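PDB 2QIK: putative gamma-glutamylcyclotransferase YkqA from Bacillus subtilis, which is of unproven function but probably acts as a gamma-glutamylcyclotransferase, an acyltransferase that acts on gamma-glutamyl amines. Local coordinates for residues Y130-G134 and R176-L180; D148-Q152 and Y191-A197. All coordinates share one frame; numbering follows the deposited sequence.

Contact 1: Y130-G134 and R176-L180; sequences YFAYG and RADML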
ATOM      1  N   TYR A 130      11.522   2.706   1.944  1.00  6.75           N
ATOM      2  CA  TYR A 130      10.842   1.448   2.212  1.00  6.20           C
ATOM      3  C   TYR A 130      10.407   1.395   3.675  1.00  6.89           C
ATOM      4  O   TYR A 130      11.235   1.460   4.590  1.00  7.57           O
ATOM      5  CB  TYR A 130      11.731   0.254   1.878  1.00  7.39           C
ATOM      6  CG  TYR A 130      11.183  -1.074   2.361  1.00  7.06           C
ATOM      7  CD1 TYR A 130       9.914  -1.467   2.045  1.00  8.10           C
ATOM      8  CD2 TYR A 130      11.931  -1.874   3.175  1.00  7.81           C
ATOM      9  CE1 TYR A 130       9.368  -2.608   2.579  1.00  8.04           C
ATOM     10  CE2 TYR A 130      11.420  -3.063   3.708  1.00  8.73           C
ATOM     11  CZ  TYR A 130      10.115  -3.406   3.400  1.00  8.50           C
ATOM     12  OH  TYR A 130       9.566  -4.530   3.962  1.00 12.01           O
ATOM     13  N   PHE A 131       9.086   1.281   3.880  1.00  6.50           N
ATOM     14  CA  PHE A 131       8.479   1.249   5.235  1.00  6.34           C
ATOM     15  C   PHE A 131       8.167  -0.197   5.650  1.00  6.86           C
ATOM     16  O   PHE A 131       7.329  -0.861   4.999  1.00  7.90           O
ATOM     17  CB  PHE A 131       7.234   2.087   5.234  1.00  8.32           C
ATOM     18  CG  PHE A 131       6.566   2.207   6.549  1.00  8.15           C
ATOM     19  CD1 PHE A 131       7.081   2.961   7.600  1.00 10.12           C
ATOM     20  CD2 PHE A 131       5.356   1.577   6.791  1.00  9.22           C
ATOM     21  CE1 PHE A 131       6.425   3.036   8.850  1.00 10.98           C
ATOM     22  CE2 PHE A 131       4.779   1.645   8.079  1.00 11.67           C
ATOM     23  CZ  PHE A 131       5.282   2.381   9.030  1.00 10.77           C
ATOM     24  N   ALA A 132       8.868  -0.655   6.668  1.00  7.25           N
ATOM     25  CA  ALA A 132       8.688  -1.982   7.193  1.00  7.99           C
ATOM     26  C   ALA A 132       7.988  -1.907   8.539  1.00  7.97           C
ATOM     27  O   ALA A 132       8.409  -1.139   9.417  1.00  9.42           O
ATOM     28  CB  ALA A 132      10.117  -2.621   7.430  1.00  9.16           C
ATOM     29  N   TYR A 133       7.014  -2.769   8.752  1.00  8.11           N
ATOM     30  CA  TYR A 133       6.192  -2.775   9.960  1.00  8.09           C
ATOM     31  C   TYR A 133       6.180  -4.125  10.663  1.00  8.40           C
ATOM     32  O   TYR A 133       5.541  -4.265  11.705  1.00  9.08           O
ATOM     33  CB  TYR A 133       4.776  -2.305   9.632  1.00  8.28           C
ATOM     34  CG  TYR A 133       4.100  -3.145   8.564  1.00  7.42           C
ATOM     35  CD1 TYR A 133       4.125  -2.752   7.262  1.00  7.47           C
ATOM     36  CD2 TYR A 133       3.536  -4.359   8.861  1.00  8.39           C
ATOM     37  CE1 TYR A 133       3.568  -3.562   6.234  1.00  7.83           C
ATOM     38  CE2 TYR A 133       2.983  -5.137   7.903  1.00  8.44           C
ATOM     39  CZ  TYR A 133       3.015  -4.767   6.577  1.00  7.61           C
ATOM     40  OH  TYR A 133       2.430  -5.607   5.690  1.00  9.09           O
ATOM     41  N   GLY A 134       6.837  -5.118  10.100  1.00  9.60           N
ATOM     42  CA  GLY A 134       6.889  -6.420  10.708  1.00 11.12           C
ATOM     43  C   GLY A 134       8.298  -6.982  10.747  1.00  9.76           C
ATOM     44  O   GLY A 134       9.173  -6.351  11.232  1.00 10.81           O
ATOM     45  N   ARG A 176       0.920 -13.989   9.269  1.00 10.75           N
ATOM     46  CA  ARG A 176       1.937 -12.959   9.045  1.00 10.00           C
ATOM     47  C   ARG A 176       1.277 -11.586   9.092  1.00  9.14           C
ATOM     48  O   ARG A 176       0.059 -11.453   8.979  1.00  9.75           O
ATOM     49  CB  ARG A 176       2.684 -13.176   7.727  1.00 10.67           C
ATOM     50  CG  ARG A 176       3.292 -14.597   7.612  1.00 11.86           C
ATOM     51  CD  ARG A 176       4.383 -14.840   8.535  1.00 13.38           C
ATOM     52  NE  ARG A 176       5.062 -16.088   8.305  1.00 17.39           N
ATOM     53  CZ  ARG A 176       4.657 -17.263   8.718  1.00 17.89           C
ATOM     54  NH1 ARG A 176       3.532 -17.424   9.338  1.00 16.53           N
ATOM     55  NH2 ARG A 176       5.385 -18.351   8.438  1.00 21.30           N
ATOM     56  N   ALA A 177       2.095 -10.569   9.240  1.00  8.90           N
ATOM     57  CA  ALA A 177       1.683  -9.209   9.441  1.00  8.64           C
ATOM     58  C   ALA A 177       1.155  -8.516   8.189  1.00  7.53           C
ATOM     59  O   ALA A 177       1.457  -8.886   7.077  1.00  9.01           O
ATOM     60  CB  ALA A 177       2.773  -8.403  10.042  1.00  9.40           C
ATOM     61  N   ASP A 178       0.458  -7.452   8.443  1.00  7.72           N
ATOM     62  CA  ASP A 178      -0.260  -6.636   7.472  1.00  7.88           C
ATOM     63  C   ASP A 178      -0.502  -5.287   8.115  1.00  7.73           C
ATOM     64  O   ASP A 178      -0.340  -5.153   9.326  1.00  8.49           O
ATOM     65  CB  ASP A 178      -1.609  -7.262   7.106  1.00  8.35           C
ATOM     66  CG  ASP A 178      -2.330  -6.622   5.953  1.00  9.06           C
ATOM     67  OD1 ASP A 178      -1.677  -5.994   5.055  1.00  8.53           O
ATOM     68  OD2 ASP A 178      -3.562  -6.868   5.841  1.00  9.42           O
HETATM   69  N   MSE A 179      -0.879  -4.313   7.332  1.00  7.73           N
HETATM   70  CA  MSE A 179      -1.489  -3.102   7.873  1.00  8.54           C
HETATM   71  C   MSE A 179      -2.855  -2.888   7.267  1.00  8.78           C
HETATM   72  O   MSE A 179      -3.016  -2.940   6.061  1.00 11.73           O
HETATM   73  CB  MSE A 179      -0.660  -1.853   7.617  1.00  9.07           C
HETATM   74  CG  MSE A 179       0.747  -1.936   8.261  1.00  9.41           C
HETATM   75 SE   MSE A 179       1.609  -0.257   8.191  1.00 17.75          SE
HETATM   76  CE  MSE A 179       1.732  -0.103   6.309  1.00  9.66           C
ATOM     77  N   LEU A 180      -3.845  -2.744   8.121  1.00  8.19           N
ATOM     78  CA  LEU A 180      -5.230  -2.536   7.694  1.00  8.56           C
ATOM     79  C   LEU A 180      -5.562  -1.082   7.794  1.00  8.92           C
ATOM     80  O   LEU A 180      -5.293  -0.456   8.827  1.00  9.01           O
ATOM     81  CB  LEU A 180      -6.171  -3.305   8.565  1.00 10.66           C
ATOM     82  CG  LEU A 180      -7.614  -3.505   8.086  1.00 11.78           C
ATOM     83  CD1 LEU A 180      -7.629  -4.362   6.851  1.00 14.10           C
ATOM     84  CD2 LEU A 180      -8.475  -4.141   9.177  1.00 12.65           C
TER
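Selenomethionine M179 reaches from strand 174-180 to two aromatic rings, F131 on strand 128-132 and Y133 just after it. It makes a Met-aromatic contact with each. The contact joins strand 128-132 of the three-stranded sheet to strand 174-180 of the two-stranded one, and every residue that touches is buried. Packing is closest at Y133. CG of M179 stands over the centre of the Y133 ring, 3.5 Å from its centroid, a CH-pi contact. The M179 chain then bends at chi3 (-64°), and its CE lies 3.7 Å from Y133 CD1. The backbone of the same strand passes an edge of this ring, where Y133 CE2 is 3.5 Å from D178 N. The A177 end is looser: its CB is 3.9 Å from Y133 CE2. No hydrogen bond joins the two segments. The Y133 hydroxyl bonds to F232 O instead, while D178 turns from Y133 to T168 and K237. The backbone N of Y133 bonds to a citrate, probably from the crystallisation liquor, which may mark a pocket. With an alanine at Y133, the M179 chain would probably lose the ring it packs on, and F232 O its hydroxyl partner. With CG anti to the backbone N (chi1 -177°), the F131 ring reaches toward M179 and takes the selenium at its edge, CE2 3.7 Å from M179 SE.

Contact 2: D148-Q152 and Y191-A197; sequences DHYFQ and YRIPYSA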
ATOM      1  N   ASP A 148      21.794  -7.507   3.735  1.00 11.16           N
ATOM      2  CA  ASP A 148      21.738  -6.549   4.852  1.00 10.89           C
ATOM      3  C   ASP A 148      22.468  -5.270   4.577  1.00 10.01           C
ATOM      4  O   ASP A 148      22.090  -4.238   5.113  1.00 11.92           O
ATOM      5  CB  ASP A 148      22.183  -7.124   6.214  1.00 12.85           C
ATOM      6  CG  ASP A 148      21.697  -6.293   7.356  1.00 13.51           C
ATOM      7  OD1 ASP A 148      20.495  -5.956   7.400  1.00 14.96           O
ATOM      8  OD2 ASP A 148      22.463  -5.958   8.264  1.00 19.75           O
ATOM      9  N   HIS A 149      23.487  -5.315   3.733  1.00 11.62           N
ATOM     10  CA  HIS A 149      24.173  -4.118   3.318  1.00 11.14           C
ATOM     11  C   HIS A 149      23.262  -3.042   2.731  1.00  9.91           C
ATOM     12  O   HIS A 149      23.613  -1.858   2.765  1.00 12.09           O
ATOM     13  CB  HIS A 149      25.301  -4.471   2.340  1.00 11.59           C
ATOM     14  CG  HIS A 149      24.884  -5.076   1.039  1.00 10.79           C
ATOM     15  ND1 HIS A 149      24.602  -4.309  -0.067  1.00 13.94           N
ATOM     16  CD2 HIS A 149      24.596  -6.356   0.703  1.00 12.59           C
ATOM     17  CE1 HIS A 149      24.250  -5.108  -1.055  1.00 13.97           C
ATOM     18  NE2 HIS A 149      24.219  -6.348  -0.622  1.00 13.27           N
ATOM     19  N   TYR A 150      22.092  -3.441   2.216  1.00  9.95           N
ATOM     20  CA  TYR A 150      21.106  -2.490   1.678  1.00  9.05           C
ATOM     21  C   TYR A 150      20.228  -1.847   2.753  1.00  9.04           C
ATOM     22  O   TYR A 150      19.573  -0.880   2.485  1.00 10.19           O
ATOM     23  CB  TYR A 150      20.213  -3.158   0.692  1.00  9.28           C
ATOM     24  CG  TYR A 150      20.817  -3.537  -0.630  1.00  9.03           C
ATOM     25  CD1 TYR A 150      21.605  -2.639  -1.362  1.00  9.75           C
ATOM     26  CD2 TYR A 150      20.576  -4.751  -1.218  1.00  9.61           C
ATOM     27  CE1 TYR A 150      22.069  -2.947  -2.640  1.00 10.17           C
ATOM     28  CE2 TYR A 150      21.055  -5.072  -2.441  1.00  9.68           C
ATOM     29  CZ  TYR A 150      21.792  -4.136  -3.178  1.00 10.28           C
ATOM     30  OH  TYR A 150      22.257  -4.356  -4.459  1.00 11.34           O
ATOM     31  N   PHE A 151      20.206  -2.446   3.967  1.00  9.79           N
ATOM     32  CA  PHE A 151      19.235  -2.155   5.011  1.00  9.80           C
ATOM     33  C   PHE A 151      19.999  -1.556   6.208  1.00  9.95           C
ATOM     34  O   PHE A 151      19.541  -1.609   7.353  1.00 11.89           O
ATOM     35  CB  PHE A 151      18.375  -3.335   5.355  1.00  9.94           C
ATOM     36  CG  PHE A 151      17.518  -3.763   4.223  1.00  8.85           C
ATOM     37  CD1 PHE A 151      16.306  -3.171   3.966  1.00  8.67           C
ATOM     38  CD2 PHE A 151      17.945  -4.765   3.367  1.00  9.09           C
ATOM     39  CE1 PHE A 151      15.561  -3.525   2.913  1.00  8.98           C
ATOM     40  CE2 PHE A 151      17.194  -5.148   2.286  1.00  9.95           C
ATOM     41  CZ  PHE A 151      15.996  -4.534   2.043  1.00  9.29           C
ATOM     42  N   GLN A 152      21.117  -0.876   5.927  1.00 10.58           N
ATOM     43  CA  GLN A 152      21.969  -0.243   6.967  1.00 11.55           C
ATOM     44  C   GLN A 152      21.917   1.287   6.935  1.00 12.48           C
ATOM     45  O   GLN A 152      22.752   1.988   7.531  1.00 14.28           O
ATOM     46  CB  GLN A 152      23.388  -0.820   6.848  1.00 13.53           C
ATOM     47  CG  GLN A 152      23.498  -2.280   7.308  1.00 14.77           C
ATOM     48  CD  GLN A 152      24.794  -3.010   6.904  1.00 17.44           C
ATOM     49  OE1 GLN A 152      24.915  -4.230   7.121  1.00 25.13           O
ATOM     50  NE2 GLN A 152      25.687  -2.303   6.280  1.00 20.04           N
ATOM     51  N   TYR A 191      13.430   2.688   5.814  1.00  7.72           N
ATOM     52  CA  TYR A 191      14.764   2.504   5.297  1.00  7.28           C
ATOM     53  C   TYR A 191      14.968   3.269   3.988  1.00  7.24           C
ATOM     54  O   TYR A 191      14.055   3.368   3.174  1.00  8.57           O
ATOM     55  CB  TYR A 191      15.026   1.061   4.949  1.00  7.96           C
ATOM     56  CG  TYR A 191      14.990   0.025   6.047  1.00  8.08           C
ATOM     57  CD1 TYR A 191      16.100  -0.261   6.810  1.00  8.72           C
ATOM     58  CD2 TYR A 191      13.871  -0.731   6.231  1.00  8.53           C
ATOM     59  CE1 TYR A 191      16.099  -1.233   7.752  1.00  9.14           C
ATOM     60  CE2 TYR A 191      13.832  -1.749   7.214  1.00  9.15           C
ATOM     61  CZ  TYR A 191      14.963  -2.004   7.941  1.00  8.52           C
ATOM     62  OH  TYR A 191      14.969  -3.027   8.873  1.00  9.74           O
ATOM     63  N   ARG A 192      16.149   3.844   3.781  1.00  8.07           N
ATOM     64  CA  ARG A 192      16.553   4.360   2.461  1.00  7.67           C
ATOM     65  C   ARG A 192      17.353   3.232   1.780  1.00  8.40           C
ATOM     66  O   ARG A 192      18.406   2.826   2.289  1.00  9.04           O
ATOM     67  CB  ARG A 192      17.445   5.568   2.628  1.00  8.85           C
ATOM     68  CG  ARG A 192      17.865   6.225   1.332  1.00  8.87           C
ATOM     69  CD  ARG A 192      18.763   7.372   1.512  1.00  9.65           C
ATOM     70  NE  ARG A 192      18.063   8.406   2.171  1.00 16.53           N
ATOM     71  CZ  ARG A 192      18.130   8.727   3.473  1.00 18.12           C
ATOM     72  NH1 ARG A 192      18.967   8.097   4.293  1.00 18.57           N
ATOM     73  NH2 ARG A 192      17.367   9.701   3.952  1.00 19.17           N
ATOM     74  N   ILE A 193      16.817   2.711   0.686  1.00  8.27           N
ATOM     75  CA  ILE A 193      17.434   1.576  -0.007  1.00  7.43           C
ATOM     76  C   ILE A 193      17.679   1.915  -1.488  1.00  7.75           C
ATOM     77  O   ILE A 193      16.935   2.717  -2.071  1.00  8.23           O
ATOM     78  CB  ILE A 193      16.607   0.305   0.134  1.00  8.74           C
ATOM     79  CG1 ILE A 193      15.295   0.366  -0.702  1.00  8.91           C
ATOM     80  CG2 ILE A 193      16.287  -0.049   1.571  1.00  9.49           C
ATOM     81  CD1 ILE A 193      14.465  -0.918  -0.612  1.00 10.27           C
ATOM     82  N   PRO A 194      18.664   1.294  -2.116  1.00  6.91           N
ATOM     83  CA  PRO A 194      18.806   1.441  -3.532  1.00  7.61           C
ATOM     84  C   PRO A 194      17.701   0.673  -4.262  1.00  7.02           C
ATOM     85  O   PRO A 194      17.225  -0.340  -3.797  1.00  7.94           O
ATOM     86  CB  PRO A 194      20.218   0.874  -3.842  1.00  9.32           C
ATOM     87  CG  PRO A 194      20.894   0.786  -2.483  1.00 12.29           C
ATOM     88  CD  PRO A 194      19.744   0.488  -1.532  1.00  9.44           C
ATOM     89  N   TYR A 195      17.397   1.144  -5.463  1.00  8.12           N
ATOM     90  CA  TYR A 195      16.532   0.423  -6.394  1.00  7.94           C
ATOM     91  C   TYR A 195      16.937  -1.074  -6.509  1.00  7.09           C
ATOM     92  O   TYR A 195      16.089  -1.946  -6.665  1.00  8.02           O
ATOM     93  CB  TYR A 195      16.557   1.091  -7.732  1.00  7.40           C
ATOM     94  CG  TYR A 195      15.612   0.454  -8.718  1.00  7.24           C
ATOM     95  CD1 TYR A 195      14.255   0.555  -8.607  1.00  9.51           C
ATOM     96  CD2 TYR A 195      16.102  -0.246  -9.825  1.00  7.76           C
ATOM     97  CE1 TYR A 195      13.400  -0.040  -9.493  1.00 11.75           C
ATOM     98  CE2 TYR A 195      15.251  -0.846 -10.725  1.00  9.24           C
ATOM     99  CZ  TYR A 195      13.908  -0.713 -10.565  1.00 11.11           C
ATOM    100  OH  TYR A 195      13.079  -1.317 -11.505  1.00 15.31           O
ATOM    101  N   SER A 196      18.224  -1.352  -6.504  1.00  7.38           N
ATOM    102  CA  SER A 196      18.713  -2.659  -6.690  1.00  7.22           C
ATOM    103  C   SER A 196      18.330  -3.620  -5.566  1.00  7.41           C
ATOM    104  O   SER A 196      18.485  -4.841  -5.738  1.00  8.38           O
ATOM    105  CB  SER A 196      20.210  -2.698  -6.844  1.00  9.45           C
ATOM    106  OG  SER A 196      20.834  -2.236  -5.671  1.00 10.22           O
ATOM    107  N   ALA A 197      17.837  -3.122  -4.440  1.00  7.97           N
ATOM    108  CA  ALA A 197      17.312  -3.974  -3.340  1.00  7.10           C
ATOM    109  C   ALA A 197      15.886  -4.383  -3.571  1.00  6.58           C
ATOM    110  O   ALA A 197      15.351  -5.224  -2.813  1.00  8.28           O
ATOM    111  CB  ALA A 197      17.423  -3.219  -2.067  1.00  8.10           C
TER
HETATM  112  O   HOH W   1      18.828   1.067   4.392  1.00 10.20           O
HETATM  113  O   HOH W   2      21.049   1.899   1.730  1.00 13.53           O
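The loop between helix 140-145 and strand 154-161 packs on the end of strand 185-193 and the 3-10 turn that follows it. Y150 and F151 carry the contact from the loop side. The Y150 ring lies against P194, S196 and A197. CB of A197 sits over one face, offset toward the rim, 3.6 Å from Y150 CD2. CE1 of H149, from the loop itself, covers the opposite face. P194 CD meets Y150 CD1 at 3.6 Å. At the end of the ring, S196 OG donates a hydrogen bond of 2.8 Å to Y150 OH. F151 is buried. Its CG lies beside the backbone N and anti to the carbonyl carbon (chi1 -64°), which sets the ring edge against the face of Y191. The pair is T-shaped, planes at 85°, with CD1 over the centre of the Y191 ring. CG2 of I193 lies 3.8 Å from F151 CE1. F142 of the preceding helix stacks on F151 as well. The backbones do not bond directly here. Two waters each donate to both Y150 O and R192 O, the first at 2.8 Å from either oxygen. The chemistry is therefore divided: F151 packing on Y191 and I193 holds the buried part, while the S196-Y150 hydroxyl bond and the two waters serve the polar atoms.

In the fold
From the N terminus, the chain passes through the five-stranded sheet before entering strand 128-132, the first arm of contact 1. Helix 140-145 and the loop 148-152 follow. Strands 154-161 and 164-171 then lead to strand 174-180, where contact 1 closes its loop of 41 residues. Strand 185-193 comes next, and its end closes contact 2 over 38 residues. The segments alternate, so the two loops cross. The centres of the two contacts are about 17 Å apart, yet the contacts meet: Y130 O lies 2.8 Å from Y191 N, a probable hydrogen bond between neighbouring strands. Contact 1 ties the three-stranded sheet to the two-stranded one. Contact 2 ties that three-stranded sheet to the loop after helix 140-145.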